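Local coordinates for ORF 37 (Human herpesvirus 8 type M, PDB 3FHD), which cuts viral DNA as an endonuclease and exonuclease, processing branched or non-linear intermediates so that unit-length linear genomes can be packaged, at residues L290-L299 with I379-L387; H356-L367 with P456-P467. All coordinates share one frame; numbering follows the deposited sequence.

Contact 1 (L290-L299 with I379-L387); sequences LYEAPGKLAL and IKARFKANL
N386 OD1 is gripped by two donors. K296 NZ bonds to it at 3.1 Å, and the indole N-H of W333 is the second donor. The lysine nitrogen stands well above the carbonyl plane, 62° out of it, so it does not use a lone pair. The two side chains cross at about a right angle. ND2 of N386 bonds to E332, which also forms a long, weak ion pair with K296.

F383 is the main apolar contact. Its chi1 of 66° sets the ring between the backbone N and the carbonyl carbon, raised from the strand toward G295. G295, which precedes helix 296-303, sets its CA over one face of the ring, a CH-pi contact 3.8 Å from the centroid. The carbonyl carbon of P294 lies over the same face, nearer the rim. L299 CD2 meets F383 CE1 obliquely at 4.0 Å and also touches A385 CB. P294 CG rests on A381 CB at 3.6 Å.

At the other end K380 lays its CD over one face of the Y291 ring, 4.0 Å from the centroid. The bend at chi4 (-83°) turns NZ to the Y291 carbonyl, but that bond is weak. The Y291 hydroxyl bonds to D369.

The contact joins the turn between two helices to strand 379-389, away from the metal site. Apolar contacts hold its middle. The polar ends are unequal: K296 to N386 is the sound link, while the Y291 end rests mainly on CH-pi contact.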
loop_
_atom_site.group_PDB
_atom_site.type_symbol
_atom_site.label_atom_id
_atom_site.label_comp_id
_atom_site.label_asym_id
_atom_site.label_seq_id
_atom_site.Cartn_x
_atom_site.Cartn_y
_atom_site.Cartn_z
ATOM N N LEU A 290 -8.106 -19.488 24.610
ATOM C CA LEU A 290 -8.236 -19.526 23.154
ATOM C C LEU A 290 -7.424 -20.649 22.509
ATOM O O LEU A 290 -7.918 -21.313 21.601
ATOM C CB LEU A 290 -7.827 -18.174 22.542
ATOM C CG LEU A 290 -7.898 -17.959 21.025
ATOM C CD1 LEU A 290 -9.351 -17.930 20.569
ATOM C CD2 LEU A 290 -7.183 -16.669 20.663
ATOM N N TYR A 291 -6.184 -20.842 22.975
ATOM C CA TYR A 291 -5.275 -21.855 22.424
ATOM C C TYR A 291 -5.788 -23.279 22.662
ATOM O O TYR A 291 -5.728 -24.122 21.760
ATOM C CB TYR A 291 -3.862 -21.694 23.010
ATOM C CG TYR A 291 -2.798 -22.572 22.359
ATOM C CD1 TYR A 291 -2.203 -22.206 21.151
ATOM C CD2 TYR A 291 -2.388 -23.772 22.961
ATOM C CE1 TYR A 291 -1.229 -23.007 20.549
ATOM C CE2 TYR A 291 -1.405 -24.584 22.372
ATOM C CZ TYR A 291 -0.834 -24.198 21.169
ATOM O OH TYR A 291 0.132 -24.991 20.570
ATOM N N GLU A 292 -6.286 -23.532 23.876
ATOM C CA GLU A 292 -6.788 -24.844 24.258
ATOM C C GLU A 292 -8.161 -25.135 23.672
ATOM O O GLU A 292 -8.488 -26.294 23.423
ATOM C CB GLU A 292 -6.835 -24.979 25.783
ATOM N N ALA A 293 -8.960 -24.085 23.471
ATOM C CA ALA A 293 -10.340 -24.209 22.981
ATOM C C ALA A 293 -10.644 -23.174 21.889
ATOM O O ALA A 293 -11.384 -22.216 22.135
ATOM C CB ALA A 293 -11.324 -24.059 24.140
ATOM N N PRO A 294 -10.076 -23.357 20.680
ATOM C CA PRO A 294 -10.230 -22.323 19.637
ATOM C C PRO A 294 -11.685 -22.088 19.202
ATOM O O PRO A 294 -12.341 -23.008 18.725
ATOM C CB PRO A 294 -9.394 -22.873 18.464
ATOM C CG PRO A 294 -8.494 -23.922 19.078
ATOM C CD PRO A 294 -9.273 -24.500 20.212
ATOM N N GLY A 295 -12.172 -20.861 19.372
ATOM C CA GLY A 295 -13.532 -20.507 18.958
ATOM C C GLY A 295 -13.898 -19.072 19.276
ATOM O O GLY A 295 -13.108 -18.328 19.862
ATOM N N LYS A 296 -15.121 -18.698 18.924
ATOM C CA LYS A 296 -15.545 -17.304 18.989
ATOM C C LYS A 296 -15.627 -16.682 20.385
ATOM O O LYS A 296 -15.352 -15.480 20.536
ATOM C CB LYS A 296 -16.855 -17.098 18.226
ATOM C CG LYS A 296 -16.742 -17.421 16.739
ATOM C CD LYS A 296 -17.847 -16.770 15.952
ATOM C CE LYS A 296 -19.214 -17.227 16.414
ATOM N NZ LYS A 296 -20.256 -16.669 15.517
ATOM N N LEU A 297 -15.975 -17.484 21.390
ATOM C CA LEU A 297 -16.098 -16.998 22.770
ATOM C C LEU A 297 -14.742 -16.729 23.415
ATOM O O LEU A 297 -14.544 -15.677 24.035
ATOM C CB LEU A 297 -16.905 -17.971 23.631
ATOM C CG LEU A 297 -17.214 -17.602 25.096
ATOM C CD1 LEU A 297 -18.423 -16.656 25.200
ATOM C CD2 LEU A 297 -17.472 -18.852 25.943
ATOM N N ALA A 298 -13.826 -17.694 23.294
ATOM C CA ALA A 298 -12.424 -17.496 23.695
ATOM C C ALA A 298 -11.804 -16.299 22.942
ATOM O O ALA A 298 -11.032 -15.531 23.510
ATOM C CB ALA A 298 -11.613 -18.761 23.455
ATOM N N LEU A 299 -12.177 -16.124 21.681
ATOM C CA LEU A 299 -11.671 -14.992 20.891
ATOM C C LEU A 299 -12.169 -13.635 21.398
ATOM O O LEU A 299 -11.401 -12.669 21.455
ATOM C CB LEU A 299 -11.996 -15.170 19.412
ATOM C CG LEU A 299 -11.427 -14.134 18.433
ATOM C CD1 LEU A 299 -9.904 -14.089 18.487
ATOM C CD2 LEU A 299 -11.934 -14.423 17.006
ATOM N N ILE A 379 -0.315 -24.132 11.426
ATOM C CA ILE A 379 -1.710 -23.927 11.837
ATOM C C ILE A 379 -2.103 -25.035 12.804
ATOM O O ILE A 379 -1.924 -26.214 12.489
ATOM C CB ILE A 379 -2.679 -23.883 10.612
ATOM C CG1 ILE A 379 -2.323 -22.713 9.687
ATOM C CG2 ILE A 379 -4.138 -23.796 11.044
ATOM C CD1 ILE A 379 -3.023 -22.765 8.325
ATOM N N LYS A 380 -2.592 -24.647 13.989
ATOM C CA LYS A 380 -3.131 -25.583 14.983
ATOM C C LYS A 380 -4.633 -25.768 14.772
ATOM O O LYS A 380 -5.139 -26.884 14.854
ATOM C CB LYS A 380 -2.898 -25.069 16.410
ATOM C CG LYS A 380 -3.366 -26.021 17.495
ATOM C CD LYS A 380 -3.747 -25.297 18.756
ATOM C CE LYS A 380 -3.977 -26.285 19.895
ATOM N NZ LYS A 380 -5.342 -26.885 19.891
ATOM N N ALA A 381 -5.342 -24.666 14.531
ATOM C CA ALA A 381 -6.792 -24.704 14.360
ATOM C C ALA A 381 -7.254 -23.487 13.588
ATOM O O ALA A 381 -6.615 -22.430 13.641
ATOM C CB ALA A 381 -7.489 -24.770 15.701
ATOM N N ARG A 382 -8.381 -23.644 12.902
ATOM C CA ARG A 382 -8.915 -22.664 11.968
ATOM C C ARG A 382 -10.421 -22.583 12.203
ATOM O O ARG A 382 -11.058 -23.609 12.316
ATOM C CB ARG A 382 -8.650 -23.188 10.563
ATOM C CG ARG A 382 -8.925 -22.265 9.429
ATOM C CD ARG A 382 -8.839 -23.084 8.138
ATOM N NE ARG A 382 -9.356 -22.397 6.953
ATOM C CZ ARG A 382 -10.440 -21.620 6.912
ATOM N NH1 ARG A 382 -10.796 -21.052 5.760
ATOM N NH2 ARG A 382 -11.180 -21.405 8.004
ATOM N N PHE A 383 -10.980 -21.372 12.287
ATOM C CA PHE A 383 -12.427 -21.194 12.494
ATOM C C PHE A 383 -12.967 -19.872 11.935
ATOM O O PHE A 383 -12.222 -18.921 11.793
ATOM C CB PHE A 383 -12.818 -21.380 13.974
ATOM C CG PHE A 383 -12.262 -20.339 14.925
ATOM C CD1 PHE A 383 -13.034 -19.248 15.307
ATOM C CD2 PHE A 383 -10.989 -20.482 15.489
ATOM C CE1 PHE A 383 -12.534 -18.287 16.208
ATOM C CE2 PHE A 383 -10.488 -19.536 16.382
ATOM C CZ PHE A 383 -11.265 -18.439 16.747
ATOM N N LYS A 384 -14.262 -19.816 11.633
ATOM C CA LYS A 384 -14.892 -18.580 11.122
ATOM C C LYS A 384 -15.314 -17.636 12.262
ATOM O O LYS A 384 -15.790 -18.082 13.311
ATOM C CB LYS A 384 -16.136 -18.907 10.279
ATOM C CG LYS A 384 -15.901 -19.745 9.046
ATOM C CD LYS A 384 -14.982 -19.052 8.061
ATOM C CE LYS A 384 -14.887 -19.851 6.775
ATOM N NZ LYS A 384 -14.655 -18.951 5.598
ATOM N N ALA A 385 -15.160 -16.333 12.050
ATOM C CA ALA A 385 -15.632 -15.350 13.024
ATOM C C ALA A 385 -16.438 -14.266 12.307
ATOM O O ALA A 385 -15.964 -13.705 11.307
ATOM C CB ALA A 385 -14.457 -14.743 13.817
ATOM N N ASN A 386 -17.654 -13.996 12.794
ATOM C CA ASN A 386 -18.485 -12.920 12.232
ATOM C C ASN A 386 -17.952 -11.540 12.624
ATOM O O ASN A 386 -18.591 -10.753 13.325
ATOM C CB ASN A 386 -19.995 -13.090 12.524
ATOM C CG ASN A 386 -20.307 -13.386 13.995
ATOM O OD1 ASN A 386 -19.444 -13.822 14.775
ATOM N ND2 ASN A 386 -21.558 -13.146 14.378
ATOM N N LEU A 387 -16.727 -11.294 12.182
ATOM C CA LEU A 387 -16.069 -10.019 12.342
ATOM C C LEU A 387 -15.825 -9.508 10.935
ATOM O O LEU A 387 -15.398 -10.272 10.066
ATOM C CB LEU A 387 -14.747 -10.198 13.096
ATOM C CG LEU A 387 -14.811 -10.576 14.588
ATOM C CD1 LEU A 387 -13.450 -10.477 15.192
ATOM C CD2 LEU A 387 -15.803 -9.705 15.375
#

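Contact 2 (H356-L367 with P456-P467); sequences HNSTTESDVYVL and PTLLIVTPVYFP
Y365 and L459 lie side by side and point the same way, with Y365 CD2 4.0 Å from L459 CD2. The Y365 side chain crosses V461 obliquely. These three side chains share one face of the sheet with D363, whose carboxylate pairs with K384 and R382. On the other face V364 lies alongside I460. L458, with CG anti to its backbone N (chi1 -172°), crosses both V364 and V366. Its CD1 is 3.7 Å from V364 CG1.

The strands are antiparallel, 169° between directions. D363 with V461 and Y365 with L459 are hydrogen-bonded pairs. The Y365 N to L459 O bond is short, 2.7 Å. At one end a water bridges the carbonyls of L367 and T457.

Past the ladder, the N357 amide takes both the N-H and the C=O of Y465, much as a backbone partner would. OD1 takes the Y465 N-H in its plane, on a lone pair, at 2.8 Å. ND2 gives to Y465 O at 3.0 Å and also bonds to C353. The Y465 and T360 side chains cross at about a right angle, and Y465 OH bonds to T360 OG1 at 2.7 Å.

The L459 side chain packs on helix 203-217, about 11 Å from the bound magnesium ion. The strands belong to the central sheet of this PD-(D/E)XK-like nuclease. Backbone bonds set their register, apolar side chains fill both faces, and side-chain bonds carry the pairing beyond the ladder.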
loop_
_atom_site.group_PDB
_atom_site.type_symbol
_atom_site.label_atom_id
_atom_site.label_comp_id
_atom_site.label_asym_id
_atom_site.label_seq_id
_atom_site.Cartn_x
_atom_site.Cartn_y
_atom_site.Cartn_z
ATOM N N HIS A 356 -22.393 -4.377 1.576
ATOM C CA HIS A 356 -21.491 -5.260 0.845
ATOM C C HIS A 356 -20.363 -5.856 1.684
ATOM O O HIS A 356 -19.545 -6.630 1.156
ATOM C CB HIS A 356 -20.922 -4.510 -0.363
ATOM C CG HIS A 356 -21.929 -4.359 -1.455
ATOM N ND1 HIS A 356 -22.876 -3.358 -1.455
ATOM C CD2 HIS A 356 -22.207 -5.144 -2.521
ATOM C CE1 HIS A 356 -23.667 -3.504 -2.506
ATOM N NE2 HIS A 356 -23.288 -4.587 -3.162
ATOM N N ASN A 357 -20.326 -5.492 2.970
ATOM C CA ASN A 357 -19.300 -5.990 3.891
ATOM C C ASN A 357 -19.907 -6.513 5.192
ATOM O O ASN A 357 -19.467 -6.161 6.290
ATOM C CB ASN A 357 -18.234 -4.927 4.181
ATOM C CG ASN A 357 -17.330 -4.675 2.995
ATOM O OD1 ASN A 357 -16.415 -5.465 2.710
ATOM N ND2 ASN A 357 -17.598 -3.590 2.273
ATOM N N SER A 358 -20.923 -7.354 5.060
ATOM C CA SER A 358 -21.569 -7.914 6.239
ATOM C C SER A 358 -22.057 -9.352 6.041
ATOM O O SER A 358 -22.941 -9.793 6.762
ATOM C CB SER A 358 -22.689 -6.982 6.734
ATOM O OG SER A 358 -23.562 -6.637 5.670
ATOM N N THR A 359 -21.439 -10.080 5.100
ATOM C CA THR A 359 -21.797 -11.482 4.768
ATOM C C THR A 359 -20.650 -12.504 4.921
ATOM O O THR A 359 -20.777 -13.464 5.692
ATOM C CB THR A 359 -22.382 -11.590 3.332
ATOM O OG1 THR A 359 -23.497 -10.701 3.200
ATOM C CG2 THR A 359 -22.862 -13.027 3.015
ATOM N N THR A 360 -19.554 -12.313 4.172
ATOM C CA THR A 360 -18.399 -13.228 4.222
ATOM C C THR A 360 -17.620 -13.021 5.510
ATOM O O THR A 360 -17.088 -11.926 5.756
ATOM C CB THR A 360 -17.417 -13.013 3.041
ATOM O OG1 THR A 360 -18.149 -12.742 1.841
ATOM C CG2 THR A 360 -16.510 -14.240 2.838
ATOM N N GLU A 361 -17.541 -14.070 6.325
ATOM C CA GLU A 361 -16.861 -13.981 7.629
ATOM C C GLU A 361 -15.326 -14.036 7.564
ATOM O O GLU A 361 -14.748 -14.474 6.566
ATOM C CB GLU A 361 -17.395 -15.057 8.586
ATOM C CG GLU A 361 -18.892 -14.966 8.830
ATOM C CD GLU A 361 -19.376 -16.021 9.806
ATOM O OE1 GLU A 361 -19.102 -17.213 9.563
ATOM O OE2 GLU A 361 -20.022 -15.659 10.813
ATOM N N SER A 362 -14.682 -13.573 8.638
ATOM C CA SER A 362 -13.223 -13.643 8.791
ATOM C C SER A 362 -12.764 -15.075 9.091
ATOM O O SER A 362 -13.472 -15.823 9.750
ATOM C CB SER A 362 -12.772 -12.739 9.930
ATOM O OG SER A 362 -12.832 -11.376 9.578
ATOM N N ASP A 363 -11.589 -15.454 8.597
ATOM C CA ASP A 363 -10.962 -16.711 8.989
ATOM C C ASP A 363 -9.991 -16.441 10.125
ATOM O O ASP A 363 -9.148 -15.545 10.013
ATOM C CB ASP A 363 -10.201 -17.333 7.821
ATOM C CG ASP A 363 -11.127 -17.830 6.715
ATOM O OD1 ASP A 363 -12.063 -18.577 7.021
ATOM O OD2 ASP A 363 -10.918 -17.478 5.537
ATOM N N VAL A 364 -10.093 -17.212 11.211
ATOM C CA VAL A 364 -9.124 -17.077 12.305
ATOM C C VAL A 364 -8.197 -18.298 12.347
ATOM O O VAL A 364 -8.674 -19.404 12.343
ATOM C CB VAL A 364 -9.832 -16.889 13.666
ATOM C CG1 VAL A 364 -8.796 -16.768 14.783
ATOM C CG2 VAL A 364 -10.735 -15.656 13.613
ATOM N N TYR A 365 -6.879 -18.073 12.392
ATOM C CA TYR A 365 -5.878 -19.141 12.450
ATOM C C TYR A 365 -5.138 -19.061 13.772
ATOM O O TYR A 365 -4.411 -18.110 14.036
ATOM C CB TYR A 365 -4.858 -19.022 11.312
ATOM C CG TYR A 365 -5.481 -19.022 9.957
ATOM C CD1 TYR A 365 -5.663 -20.218 9.273
ATOM C CD2 TYR A 365 -5.942 -17.835 9.375
ATOM C CE1 TYR A 365 -6.241 -20.249 8.018
ATOM C CE2 TYR A 365 -6.548 -17.851 8.111
ATOM C CZ TYR A 365 -6.700 -19.085 7.454
ATOM O OH TYR A 365 -7.285 -19.158 6.207
ATOM N N VAL A 366 -5.344 -20.053 14.618
ATOM C CA VAL A 366 -4.570 -20.161 15.851
ATOM C C VAL A 366 -3.293 -20.919 15.498
ATOM O O VAL A 366 -3.355 -22.005 14.917
ATOM C CB VAL A 366 -5.371 -20.889 16.944
ATOM C CG1 VAL A 366 -4.505 -21.110 18.198
ATOM C CG2 VAL A 366 -6.655 -20.111 17.283
ATOM N N LEU A 367 -2.130 -20.359 15.822
ATOM C CA LEU A 367 -0.894 -21.028 15.432
ATOM C C LEU A 367 -0.380 -21.935 16.541
ATOM O O LEU A 367 -0.656 -21.682 17.715
ATOM C CB LEU A 367 0.170 -20.005 15.012
ATOM C CG LEU A 367 -0.283 -18.978 13.951
ATOM C CD1 LEU A 367 0.667 -17.788 13.865
ATOM C CD2 LEU A 367 -0.457 -19.656 12.585
ATOM N N PRO A 456 4.717 -15.100 16.315
ATOM C CA PRO A 456 3.301 -15.021 15.923
ATOM C C PRO A 456 2.437 -16.077 16.611
ATOM O O PRO A 456 2.826 -17.256 16.718
ATOM C CB PRO A 456 3.320 -15.224 14.409
ATOM C CG PRO A 456 4.590 -15.978 14.134
ATOM C CD PRO A 456 5.571 -15.600 15.218
ATOM N N THR A 457 1.269 -15.637 17.069
ATOM C CA THR A 457 0.348 -16.484 17.811
ATOM C C THR A 457 -0.985 -16.680 17.090
ATOM O O THR A 457 -1.609 -17.735 17.212
ATOM C CB THR A 457 0.030 -15.891 19.214
ATOM O OG1 THR A 457 -0.535 -14.586 19.035
ATOM C CG2 THR A 457 1.290 -15.796 20.085
ATOM N N LEU A 458 -1.420 -15.659 16.355
ATOM C CA LEU A 458 -2.764 -15.624 15.807
ATOM C C LEU A 458 -2.769 -14.820 14.524
ATOM O O LEU A 458 -2.106 -13.778 14.436
ATOM C CB LEU A 458 -3.687 -14.967 16.823
ATOM C CG LEU A 458 -5.209 -14.926 16.663
ATOM C CD1 LEU A 458 -5.821 -16.312 16.912
ATOM C CD2 LEU A 458 -5.768 -13.896 17.678
ATOM N N LEU A 459 -3.525 -15.312 13.542
ATOM C CA LEU A 459 -3.719 -14.643 12.255
ATOM C C LEU A 459 -5.216 -14.536 11.961
ATOM O O LEU A 459 -5.952 -15.519 12.035
ATOM C CB LEU A 459 -2.981 -15.394 11.134
ATOM C CG LEU A 459 -3.022 -14.796 9.709
ATOM C CD1 LEU A 459 -2.251 -13.507 9.612
ATOM C CD2 LEU A 459 -2.520 -15.799 8.668
ATOM N N ILE A 460 -5.681 -13.332 11.661
ATOM C CA ILE A 460 -7.063 -13.147 11.232
ATOM C C ILE A 460 -7.061 -12.605 9.792
ATOM O O ILE A 460 -6.344 -11.653 9.507
ATOM C CB ILE A 460 -7.790 -12.182 12.166
ATOM C CG1 ILE A 460 -7.741 -12.731 13.623
ATOM C CG2 ILE A 460 -9.224 -11.952 11.681
ATOM C CD1 ILE A 460 -8.632 -11.989 14.592
ATOM N N VAL A 461 -7.846 -13.226 8.914
ATOM C CA VAL A 461 -7.962 -12.782 7.532
ATOM C C VAL A 461 -9.402 -12.337 7.330
ATOM O O VAL A 461 -10.341 -13.119 7.532
ATOM C CB VAL A 461 -7.533 -13.881 6.510
ATOM C CG1 VAL A 461 -7.739 -13.401 5.060
ATOM C CG2 VAL A 461 -6.060 -14.289 6.718
ATOM N N THR A 462 -9.555 -11.067 6.965
ATOM C CA THR A 462 -10.838 -10.415 6.813
ATOM C C THR A 462 -11.005 -9.941 5.355
ATOM O O THR A 462 -10.182 -9.151 4.875
ATOM C CB THR A 462 -10.924 -9.203 7.800
ATOM O OG1 THR A 462 -10.750 -9.673 9.152
ATOM C CG2 THR A 462 -12.261 -8.495 7.696
ATOM N N PRO A 463 -12.057 -10.423 4.647
ATOM C CA PRO A 463 -12.380 -9.951 3.287
ATOM C C PRO A 463 -12.815 -8.472 3.255
ATOM O O PRO A 463 -13.348 -7.946 4.255
ATOM C CB PRO A 463 -13.539 -10.873 2.847
ATOM C CG PRO A 463 -14.101 -11.409 4.068
ATOM C CD PRO A 463 -12.986 -11.483 5.086
ATOM N N VAL A 464 -12.557 -7.801 2.132
ATOM C CA VAL A 464 -12.997 -6.419 1.922
ATOM C C VAL A 464 -13.580 -6.325 0.495
ATOM O O VAL A 464 -12.926 -6.698 -0.459
ATOM C CB VAL A 464 -11.834 -5.367 2.051
ATOM C CG1 VAL A 464 -12.429 -3.937 2.116
ATOM C CG2 VAL A 464 -10.956 -5.604 3.313
ATOM N N TYR A 465 -14.820 -5.850 0.387
ATOM C CA TYR A 465 -15.504 -5.657 -0.901
ATOM C C TYR A 465 -15.763 -4.170 -1.149
ATOM O O TYR A 465 -15.971 -3.425 -0.189
ATOM C CB TYR A 465 -16.812 -6.457 -0.943
ATOM C CG TYR A 465 -16.638 -7.945 -0.652
ATOM C CD1 TYR A 465 -16.327 -8.847 -1.668
ATOM C CD2 TYR A 465 -16.776 -8.440 0.643
ATOM C CE1 TYR A 465 -16.168 -10.223 -1.388
ATOM C CE2 TYR A 465 -16.604 -9.789 0.933
ATOM C CZ TYR A 465 -16.304 -10.678 -0.087
ATOM O OH TYR A 465 -16.157 -12.031 0.203
ATOM N N PHE A 466 -15.749 -3.748 -2.426
ATOM C CA PHE A 466 -15.873 -2.322 -2.806
ATOM C C PHE A 466 -16.955 -2.076 -3.873
ATOM O O PHE A 466 -16.732 -2.350 -5.073
ATOM C CB PHE A 466 -14.533 -1.728 -3.281
ATOM C CG PHE A 466 -13.400 -1.949 -2.327
ATOM C CD1 PHE A 466 -13.302 -1.195 -1.166
ATOM C CD2 PHE A 466 -12.446 -2.938 -2.585
ATOM C CE1 PHE A 466 -12.259 -1.440 -0.265
ATOM C CE2 PHE A 466 -11.406 -3.178 -1.709
ATOM C CZ PHE A 466 -11.325 -2.445 -0.538
ATOM N N PRO A 467 -18.122 -1.532 -3.453
ATOM C CA PRO A 467 -19.172 -1.188 -4.422
ATOM C C PRO A 467 -18.625 -0.175 -5.434
ATOM O O PRO A 467 -17.800 0.667 -5.072
ATOM C CB PRO A 467 -20.279 -0.564 -3.557
ATOM C CG PRO A 467 -19.960 -0.957 -2.139
ATOM C CD PRO A 467 -18.474 -1.128 -2.078
HETATM O O HOH W 1 -16.702 -8.293 3.964
HETATM O O HOH W 2 -1.164 -19.685 19.090
#

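How the contacts relate
The two contacts have centres 12 Å apart and share one mixed sheet. Strands 455-464, 362-367 and 379-389 are consecutive in it and antiparallel. Strand 362-367 is therefore paired on both sides, and V364 N meets F383 O at 2.8 Å. Y291 also reaches across to the L367 carbonyl. Along the chain the order is 290-299, 356-367, 379-387, 456-467, so the segments of the two contacts alternate. Contact 2 lies nearer the magnesium site, which strand 262-269 helps to build. Contact 1 ties helices 282-292 and 296-303 to the sheet, and contact 2 joins the next strands within it.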